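Local coordinates for protein RhCC (Rhodococcus jostii, PDB 4U5R) that probably acts as a cofactor-independent oxygenase built on the tautomerase superfamily fold, and can bind magnesium, at residues R36-V41 against D126-W131; V62-D67 against P92-R97. The protein carries 1 engineered substitution. All blocks are in the same frame, centred on the assembly; numbering follows the deposited sequence.

Contact 1 (R36-V41 against D126-W131)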
ATOM      1  N   ARG B  36       2.687  -5.784  21.532  1.00 15.34           N
ATOM      2  CA  ARG B  36       3.889  -5.621  20.731  1.00 14.14           C
ATOM      3  C   ARG B  36       3.718  -6.266  19.367  1.00 13.83           C
ATOM      4  O   ARG B  36       4.147  -5.698  18.352  1.00 15.34           O
ATOM      5  CB  ARG B  36       5.102  -6.209  21.451  1.00 16.33           C
ATOM      6  CG  ARG B  36       5.439  -5.530  22.759  1.00 20.99           C
ATOM      7  CD  ARG B  36       6.577  -6.268  23.432  1.00 22.46           C
ATOM      8  NE  ARG B  36       7.714  -6.310  22.526  1.00 24.83           N
ATOM      9  CZ  ARG B  36       8.626  -5.349  22.450  1.00 26.36           C
ATOM     10  NH1 ARG B  36       9.623  -5.448  21.585  1.00 22.08           N
ATOM     11  NH2 ARG B  36       8.535  -4.287  23.244  1.00 27.68           N
ATOM     12  N   PHE B  37       3.060  -7.423  19.320  1.00 14.52           N
ATOM     13  CA  PHE B  37       2.979  -8.169  18.071  1.00 15.19           C
ATOM     14  C   PHE B  37       2.077  -7.517  17.007  1.00 12.54           C
ATOM     15  O   PHE B  37       2.115  -7.953  15.858  1.00 15.05           O
ATOM     16  CB  PHE B  37       2.513  -9.615  18.312  1.00 14.52           C
ATOM     17  CG  PHE B  37       1.085  -9.733  18.759  1.00 13.56           C
ATOM     18  CD1 PHE B  37       0.056  -9.860  17.838  1.00 17.42           C
ATOM     19  CD2 PHE B  37       0.785  -9.762  20.106  1.00 14.11           C
ATOM     20  CE1 PHE B  37      -1.255  -9.975  18.266  1.00 17.63           C
ATOM     21  CE2 PHE B  37      -0.527  -9.882  20.536  1.00 15.17           C
ATOM     22  CZ  PHE B  37      -1.542  -9.994  19.609  1.00 15.40           C
ATOM     23  N   TYR B  38       1.277  -6.507  17.381  1.00 11.95           N
ATOM     24  CA  TYR B  38       0.563  -5.674  16.394  1.00 12.34           C
ATOM     25  C   TYR B  38       1.532  -4.970  15.447  1.00 12.37           C
ATOM     26  O   TYR B  38       1.182  -4.692  14.295  1.00 11.00           O
ATOM     27  CB  TYR B  38      -0.307  -4.589  17.050  1.00 13.47           C
ATOM     28  CG  TYR B  38      -1.629  -5.025  17.641  1.00 13.02           C
ATOM     29  CD1 TYR B  38      -1.969  -6.363  17.738  1.00 14.03           C
ATOM     30  CD2 TYR B  38      -2.530  -4.080  18.103  1.00 12.89           C
ATOM     31  CE1 TYR B  38      -3.176  -6.751  18.297  1.00 12.00           C
ATOM     32  CE2 TYR B  38      -3.742  -4.453  18.651  1.00 13.43           C
ATOM     33  CZ  TYR B  38      -4.052  -5.787  18.747  1.00 13.05           C
ATOM     34  OH  TYR B  38      -5.246  -6.155  19.310  1.00 12.77           O
ATOM     35  N   VAL B  39       2.736  -4.668  15.931  1.00 12.48           N
ATOM     36  CA  VAL B  39       3.687  -3.878  15.145  1.00 11.71           C
ATOM     37  C   VAL B  39       4.508  -4.764  14.203  1.00  9.92           C
ATOM     38  O   VAL B  39       5.396  -5.509  14.627  1.00 14.15           O
ATOM     39  CB  VAL B  39       4.633  -3.070  16.066  1.00 10.54           C
ATOM     40  CG1 VAL B  39       5.399  -2.035  15.263  1.00 11.99           C
ATOM     41  CG2 VAL B  39       3.841  -2.370  17.154  1.00 17.76           C
ATOM     42  N   VAL B  40       4.204  -4.644  12.916  1.00  9.87           N
ATOM     43  CA  VAL B  40       4.861  -5.433  11.879  1.00  9.28           C
ATOM     44  C   VAL B  40       5.738  -4.500  11.038  1.00 11.03           C
ATOM     45  O   VAL B  40       5.285  -3.445  10.563  1.00 11.74           O
ATOM     46  CB  VAL B  40       3.828  -6.162  10.988  1.00 12.00           C
ATOM     47  CG1 VAL B  40       4.508  -6.840   9.810  1.00 11.32           C
ATOM     48  CG2 VAL B  40       3.012  -7.168  11.815  1.00 12.25           C
ATOM     49  N   VAL B  41       7.001  -4.875  10.873  1.00 10.62           N
ATOM     50  CA  VAL B  41       7.925  -4.104  10.046  1.00 10.55           C
ATOM     51  C   VAL B  41       8.518  -5.008   8.964  1.00 10.52           C
ATOM     52  O   VAL B  41       9.191  -6.020   9.244  1.00 10.36           O
ATOM     53  CB  VAL B  41       9.067  -3.468  10.871  1.00  9.01           C
ATOM     54  CG1 VAL B  41       9.959  -2.642   9.950  1.00 10.05           C
ATOM     55  CG2 VAL B  41       8.530  -2.580  11.975  1.00 11.11           C
ATOM     56  N   ASP B 126     -10.065  -4.661  28.419  1.00 18.29           N
ATOM     57  CA  ASP B 126      -9.359  -5.659  29.205  1.00 21.71           C
ATOM     58  C   ASP B 126      -8.737  -6.725  28.303  1.00 17.46           C
ATOM     59  O   ASP B 126      -7.612  -7.143  28.527  1.00 18.05           O
ATOM     60  CB  ASP B 126     -10.297  -6.298  30.230  1.00 22.95           C
ATOM     61  CG  ASP B 126     -10.686  -5.334  31.336  1.00 36.52           C
ATOM     62  OD1 ASP B 126      -9.881  -4.440  31.666  1.00 33.07           O
ATOM     63  OD2 ASP B 126     -11.799  -5.463  31.872  1.00 44.62           O
ATOM     64  N   MET B 127      -9.455  -7.156  27.272  1.00 18.78           N
ATOM     65  CA  MET B 127      -8.884  -8.154  26.374  1.00 16.44           C
ATOM     66  C   MET B 127      -7.675  -7.604  25.614  1.00 14.34           C
ATOM     67  O   MET B 127      -6.706  -8.330  25.391  1.00 16.10           O
ATOM     68  CB  MET B 127      -9.936  -8.666  25.389  1.00 19.21           C
ATOM     69  CG  MET B 127      -9.464  -9.820  24.497  1.00 17.17           C
ATOM     70  SD  MET B 127      -8.817 -11.282  25.349  1.00 18.71           S
ATOM     71  CE  MET B 127     -10.165 -11.656  26.464  1.00 17.48           C
ATOM     72  N   GLU B 128      -7.710  -6.330  25.229  1.00 14.04           N
ATOM     73  CA  GLU B 128      -6.546  -5.776  24.543  1.00 15.02           C
ATOM     74  C   GLU B 128      -5.348  -5.785  25.474  1.00 15.79           C
ATOM     75  O   GLU B 128      -4.243  -6.138  25.063  1.00 14.17           O
ATOM     76  CB  GLU B 128      -6.796  -4.358  24.028  1.00 15.48           C
ATOM     77  CG  GLU B 128      -5.588  -3.805  23.262  1.00 15.96           C
ATOM     78  CD  GLU B 128      -5.787  -2.390  22.778  1.00 15.51           C
ATOM     79  OE1 GLU B 128      -5.825  -1.470  23.622  1.00 22.08           O
ATOM     80  OE2 GLU B 128      -5.900  -2.207  21.552  1.00 17.18           O
ATOM     81  N   LYS B 129      -5.576  -5.403  26.728  1.00 17.63           N
ATOM     82  CA  LYS B 129      -4.518  -5.446  27.727  1.00 14.99           C
ATOM     83  C   LYS B 129      -3.996  -6.860  27.967  1.00 15.69           C
ATOM     84  O   LYS B 129      -2.815  -7.050  28.224  1.00 15.59           O
ATOM     85  CB  LYS B 129      -5.002  -4.853  29.051  1.00 18.42           C
ATOM     86  CG  LYS B 129      -5.317  -3.367  29.003  1.00 19.60           C
ATOM     87  CD  LYS B 129      -5.717  -2.866  30.391  1.00 28.68           C
ATOM     88  CE  LYS B 129      -5.942  -1.357  30.425  1.00 26.07           C
ATOM     89  NZ  LYS B 129      -7.158  -0.947  29.671  1.00 26.94           N
ATOM     90  N   LEU B 130      -4.886  -7.846  27.895  1.00 15.48           N
ATOM     91  CA  LEU B 130      -4.509  -9.251  28.045  1.00 15.39           C
ATOM     92  C   LEU B 130      -3.647  -9.739  26.886  1.00 15.21           C
ATOM     93  O   LEU B 130      -2.631 -10.414  27.071  1.00 13.91           O
ATOM     94  CB  LEU B 130      -5.770 -10.115  28.149  1.00 16.74           C
ATOM     95  CG  LEU B 130      -5.589 -11.572  28.568  1.00 17.94           C
ATOM     96  CD1 LEU B 130      -5.008 -11.645  29.974  1.00 21.41           C
ATOM     97  CD2 LEU B 130      -6.924 -12.312  28.504  1.00 21.08           C
ATOM     98  N   TRP B 131      -4.077  -9.393  25.682  1.00 14.17           N
ATOM     99  CA  TRP B 131      -3.283  -9.656  24.495  1.00 13.56           C
ATOM    100  C   TRP B 131      -1.891  -9.038  24.600  1.00 13.89           C
ATOM    101  O   TRP B 131      -0.910  -9.657  24.194  1.00 12.15           O
ATOM    102  CB  TRP B 131      -4.000  -9.123  23.256  1.00 12.86           C
ATOM    103  CG  TRP B 131      -5.061 -10.017  22.702  1.00 15.05           C
ATOM    104  CD1 TRP B 131      -5.833 -10.921  23.385  1.00 13.89           C
ATOM    105  CD2 TRP B 131      -5.469 -10.091  21.336  1.00 13.14           C
ATOM    106  NE1 TRP B 131      -6.700 -11.553  22.518  1.00 12.51           N
ATOM    107  CE2 TRP B 131      -6.495 -11.062  21.255  1.00 12.32           C
ATOM    108  CE3 TRP B 131      -5.070  -9.429  20.169  1.00 14.72           C
ATOM    109  CZ2 TRP B 131      -7.121 -11.386  20.058  1.00 11.66           C
ATOM    110  CZ3 TRP B 131      -5.701  -9.739  18.986  1.00 12.32           C
ATOM    111  CH2 TRP B 131      -6.711 -10.718  18.934  1.00 10.75           C
TER
HETATM  112  O   HOH W   1      -6.808  -4.093  19.815  1.00 26.50           O

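Contact 2 (V62-D67 against P92-R97)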
ATOM      1  N   VAL B  62      16.074   5.719   1.338  1.00 12.20           N
ATOM      2  CA  VAL B  62      15.210   4.842   2.120  1.00 11.26           C
ATOM      3  C   VAL B  62      13.775   5.377   2.080  1.00  9.94           C
ATOM      4  O   VAL B  62      13.507   6.506   2.490  1.00 11.19           O
ATOM      5  CB  VAL B  62      15.708   4.717   3.584  1.00  9.76           C
ATOM      6  CG1 VAL B  62      14.734   3.859   4.396  1.00 11.84           C
ATOM      7  CG2 VAL B  62      17.120   4.126   3.622  1.00 13.83           C
ATOM      8  N   ARG B  63      12.848   4.576   1.570  1.00 11.42           N
ATOM      9  CA  ARG B  63      11.439   4.979   1.516  1.00  8.25           C
ATOM     10  C   ARG B  63      10.622   4.182   2.526  1.00 10.74           C
ATOM     11  O   ARG B  63      10.647   2.949   2.506  1.00 10.56           O
ATOM     12  CB  ARG B  63      10.894   4.787   0.088  1.00 11.02           C
ATOM     13  CG  ARG B  63       9.541   5.449  -0.205  1.00  8.96           C
ATOM     14  CD  ARG B  63       9.604   6.936   0.115  1.00 10.08           C
ATOM     15  NE  ARG B  63       8.418   7.638  -0.360  1.00 11.10           N
ATOM     16  CZ  ARG B  63       7.284   7.790   0.317  1.00 13.68           C
ATOM     17  NH1 ARG B  63       7.118   7.250   1.526  1.00 12.44           N
ATOM     18  NH2 ARG B  63       6.295   8.471  -0.250  1.00 13.05           N
ATOM     19  N   ILE B  64       9.893   4.884   3.397  1.00 11.66           N
ATOM     20  CA  ILE B  64       9.091   4.252   4.450  1.00 10.25           C
ATOM     21  C   ILE B  64       7.609   4.552   4.241  1.00  9.65           C
ATOM     22  O   ILE B  64       7.234   5.693   3.966  1.00  8.73           O
ATOM     23  CB  ILE B  64       9.489   4.749   5.860  1.00 10.00           C
ATOM     24  CG1 ILE B  64      11.003   4.632   6.101  1.00 13.41           C
ATOM     25  CG2 ILE B  64       8.632   4.041   6.925  1.00 11.93           C
ATOM     26  CD1 ILE B  64      11.721   5.994   6.014  1.00 15.20           C
ATOM     27  N   ARG B  65       6.765   3.533   4.352  1.00 10.63           N
ATOM     28  CA  ARG B  65       5.320   3.731   4.254  1.00 12.07           C
ATOM     29  C   ARG B  65       4.642   2.899   5.320  1.00 12.76           C
ATOM     30  O   ARG B  65       5.017   1.769   5.522  1.00 11.93           O
ATOM     31  CB  ARG B  65       4.798   3.337   2.869  1.00 12.37           C
ATOM     32  CG  ARG B  65       3.303   3.556   2.706  1.00 14.53           C
ATOM     33  CD  ARG B  65       2.715   2.755   1.546  1.00 14.94           C
ATOM     34  NE  ARG B  65       1.325   3.164   1.357  1.00 14.55           N
ATOM     35  CZ  ARG B  65       0.313   2.712   2.083  1.00 17.43           C
ATOM     36  NH1 ARG B  65       0.525   1.801   3.030  1.00 15.51           N
ATOM     37  NH2 ARG B  65      -0.913   3.172   1.857  1.00 18.15           N
ATOM     38  N   LEU B  66       3.626   3.423   5.984  1.00 10.86           N
ATOM     39  CA  LEU B  66       2.970   2.614   6.996  1.00 11.06           C
ATOM     40  C   LEU B  66       1.480   2.824   6.998  1.00 11.30           C
ATOM     41  O   LEU B  66       1.031   3.910   6.685  1.00 12.90           O
ATOM     42  CB  LEU B  66       3.587   2.913   8.365  1.00 14.17           C
ATOM     43  CG  LEU B  66       3.650   4.349   8.901  1.00 15.53           C
ATOM     44  CD1 LEU B  66       3.312   4.433  10.383  1.00 14.62           C
ATOM     45  CD2 LEU B  66       5.015   4.952   8.619  1.00 14.93           C
ATOM     46  N   ASP B  67       0.725   1.754   7.268  1.00 10.60           N
ATOM     47  CA  ASP B  67      -0.694   1.859   7.620  1.00 12.33           C
ATOM     48  C   ASP B  67      -0.903   1.831   9.121  1.00 11.16           C
ATOM     49  O   ASP B  67      -0.276   1.035   9.831  1.00 11.37           O
ATOM     50  CB  ASP B  67      -1.520   0.706   7.025  1.00  9.44           C
ATOM     51  CG  ASP B  67      -1.604   0.735   5.502  1.00 12.23           C
ATOM     52  OD1 ASP B  67      -1.590   1.810   4.883  1.00 12.72           O
ATOM     53  OD2 ASP B  67      -1.738  -0.354   4.915  1.00 11.33           O
ATOM     54  N   PRO B  92      18.791   7.409  14.047  1.00 13.05           N
ATOM     55  CA  PRO B  92      20.089   6.737  14.219  1.00 15.62           C
ATOM     56  C   PRO B  92      20.471   5.762  13.105  1.00 15.37           C
ATOM     57  O   PRO B  92      21.674   5.560  12.859  1.00 16.86           O
ATOM     58  CB  PRO B  92      19.917   5.992  15.549  1.00 14.69           C
ATOM     59  CG  PRO B  92      18.918   6.821  16.288  1.00 14.46           C
ATOM     60  CD  PRO B  92      17.927   7.205  15.225  1.00 12.75           C
ATOM     61  N   PHE B  93      19.477   5.200  12.421  1.00 14.54           N
ATOM     62  CA  PHE B  93      19.715   4.200  11.375  1.00 14.21           C
ATOM     63  C   PHE B  93      19.695   4.767   9.960  1.00 12.00           C
ATOM     64  O   PHE B  93      20.241   4.158   9.041  1.00 15.46           O
ATOM     65  CB  PHE B  93      18.668   3.086  11.474  1.00 16.83           C
ATOM     66  CG  PHE B  93      18.621   2.411  12.819  1.00 13.84           C
ATOM     67  CD1 PHE B  93      19.405   1.295  13.087  1.00 17.05           C
ATOM     68  CD2 PHE B  93      17.769   2.882  13.804  1.00 14.04           C
ATOM     69  CE1 PHE B  93      19.354   0.675  14.332  1.00 16.26           C
ATOM     70  CE2 PHE B  93      17.720   2.273  15.049  1.00 15.80           C
ATOM     71  CZ  PHE B  93      18.510   1.162  15.310  1.00 17.65           C
ATOM     72  N   ILE B  94      19.053   5.915   9.787  1.00 13.14           N
ATOM     73  CA  ILE B  94      18.811   6.444   8.450  1.00 12.66           C
ATOM     74  C   ILE B  94      19.453   7.835   8.294  1.00 14.04           C
ATOM     75  O   ILE B  94      20.508   7.948   7.660  1.00 13.55           O
ATOM     76  CB  ILE B  94      17.297   6.448   8.153  1.00 13.00           C
ATOM     77  CG1 ILE B  94      16.797   4.999   8.194  1.00 12.62           C
ATOM     78  CG2 ILE B  94      17.014   7.034   6.780  1.00 13.63           C
ATOM     79  CD1 ILE B  94      15.294   4.853   8.201  1.00 16.61           C
ATOM     80  N   LYS B  95      18.863   8.878   8.874  1.00 12.42           N
ATOM     81  CA  LYS B  95      19.465  10.218   8.791  1.00 11.68           C
ATOM     82  C   LYS B  95      20.947  10.211   9.161  1.00 13.50           C
ATOM     83  O   LYS B  95      21.778  10.719   8.398  1.00 13.46           O
ATOM     84  CB  LYS B  95      18.719  11.214   9.689  1.00 14.78           C
ATOM     85  CG  LYS B  95      19.331  12.624   9.714  1.00 14.86           C
ATOM     86  CD  LYS B  95      18.530  13.562  10.617  1.00 12.46           C
ATOM     87  CE  LYS B  95      19.030  15.002  10.541  1.00 17.26           C
ATOM     88  NZ  LYS B  95      18.653  15.646   9.239  1.00 26.12           N
ATOM     89  N   GLU B  96      21.279   9.593  10.290  1.00 15.53           N
ATOM     90  CA  GLU B  96      22.641   9.689  10.833  1.00 15.83           C
ATOM     91  C   GLU B  96      23.646   8.757  10.146  1.00 16.97           C
ATOM     92  O   GLU B  96      24.840   8.797  10.456  1.00 20.02           O
ATOM     93  CB  GLU B  96      22.611   9.435  12.346  1.00 17.67           C
ATOM     94  CG  GLU B  96      21.872  10.539  13.098  1.00 19.12           C
ATOM     95  CD  GLU B  96      21.660  10.239  14.577  1.00 22.07           C
ATOM     96  OE1 GLU B  96      22.356   9.361  15.123  1.00 22.28           O
ATOM     97  OE2 GLU B  96      20.781  10.884  15.191  1.00 29.92           O
ATOM     98  N   ARG B  97      23.179   7.948   9.196  1.00 14.55           N
ATOM     99  CA  ARG B  97      24.071   7.150   8.363  1.00 13.20           C
ATOM    100  C   ARG B  97      24.173   7.748   6.963  1.00 14.55           C
ATOM    101  O   ARG B  97      24.747   7.141   6.061  1.00 17.89           O
ATOM    102  CB  ARG B  97      23.596   5.696   8.283  1.00 15.43           C
ATOM    103  CG  ARG B  97      23.662   4.980   9.623  1.00 17.28           C
ATOM    104  CD  ARG B  97      23.502   3.485   9.446  1.00 15.17           C
ATOM    105  NE  ARG B  97      23.450   2.794  10.733  1.00 14.14           N
ATOM    106  CZ  ARG B  97      23.221   1.489  10.871  1.00 14.74           C
ATOM    107  NH1 ARG B  97      23.041   0.727   9.795  1.00 15.28           N
ATOM    108  NH2 ARG B  97      23.189   0.943  12.083  1.00 15.69           N
TER

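Contact 1 (R36-V41 against D126-W131)
F37 and Y38, side by side in a 3-10 turn, both reach the indole of W131 on helix 126-134. F37 comes first. Its CG sits between the backbone N and the carbonyl carbon (chi1 69°), which aims the ring at the helix, and CZ ends 3.6 Å from W131 CE3. The indole carbon lies at the edge of the phenyl ring, close to its plane. Centroids of the two six-membered rings are 6.0 Å apart with planes at 40°, an oblique meeting. F37 CE2 also comes within 3.7 Å of the backbone W131 O.

Y38 follows and crosses W131 at about a right angle. Its hydroxyl passes closest, with OH 3.4 Å from W131 CE3, and the ring carbon CE1 lies 3.8 Å from that same CE3. The phenol then turns polar: OH gives a hydrogen bond of 2.6 Å to a water in the plane of the ring, and this water donates to E128 OE2 at 2.7 Å. E128 reaches it with its carbon chain stretched out (chi1 and chi2 both -178°), one turn before W131. With a phenylalanine at Y38, the water would probably lose its donor, and the relay from turn to E128 would be broken. The other carboxylate oxygen, OE1, is gripped by the R71 guanidinium and the E124 backbone N, while W131 NE1 is satisfied by I138 O.

V39 leads out of the turn into strand 40-46, where V40 and V41 continue the sheet into a strand of the second subunit. The contact therefore brings helix 126-134 against the entry to an edge strand of its own chain, with W113 edge-to-face on Y38 and V53 of the second subunit packed against F37.

Contact 2 (V62-D67 against P92-R97)
I94 drives its side chain at V62 and I64, neighbours on one face of strand 61-68, and the contact is wholly aliphatic. All three CB atoms are directed at the opposing segment. In I94 the chain to CD1 is nearly straight (chi2 168°), so the terminal methyl leads and meets V62 CG1 at 4.0 Å. The V62 and I94 side chains cross obliquely, and the shorter branch of I94 completes the fit, with CG2 4.2 Å from V62 CB. Nearer the middle of the strand, I64 adds a lighter touch, methyl against methyl, its CD1 4.3 Å from I94 CD1. With the CA atoms of V62 and I94 7.5 Å apart, the side chains do all the bridging.

Behind I94 the loop folds into a short 3-10 turn, closed by R97 N bonding to I94 O at 3.1 Å. The other face of the strand is charged. R65 NH1 bonds to D67 OD1 at 2.8 Å, coming from above the carboxylate plane (54° out of it), and R65 NH2 adds a weak bond to the same oxygen. The pairing runs on between chains: R65 NE bridges to D67 of the third subunit, and D67 OD2 takes R65 and H104 of the second. D67 also touches A106, the engineered alanine at a position where magnesium binding has been seen in this protein.

Strand 61-68, helix 76-90 and the neighbouring parallel strand 100-107 make a beta-alpha-beta crossover, the signature unit of the tautomerase superfamily, and I94 tucks the loop leaving the helix against the first strand before the chain enters the second.

In the fold
Both contacts are buried and both reach the same four-stranded sheet, yet they lie on opposite sides of the chain's centre, their own centres about 24 Å apart. Contact 2 is nested along the chain inside the loop that contact 1 closes. It works within the crossover, joining an inner strand to its own connecting loop through aliphatic side chains alone. Contact 1 instead brings a late helix back to the lead-in of an outer strand, with aromatic rings and a bridging water between the two. Each is tied to the second subunit differently: 36-41 by backbone pairing that extends the sheet, 62-67 by a salt bridge and a hydrogen bond from D67, on the face turned from the loop.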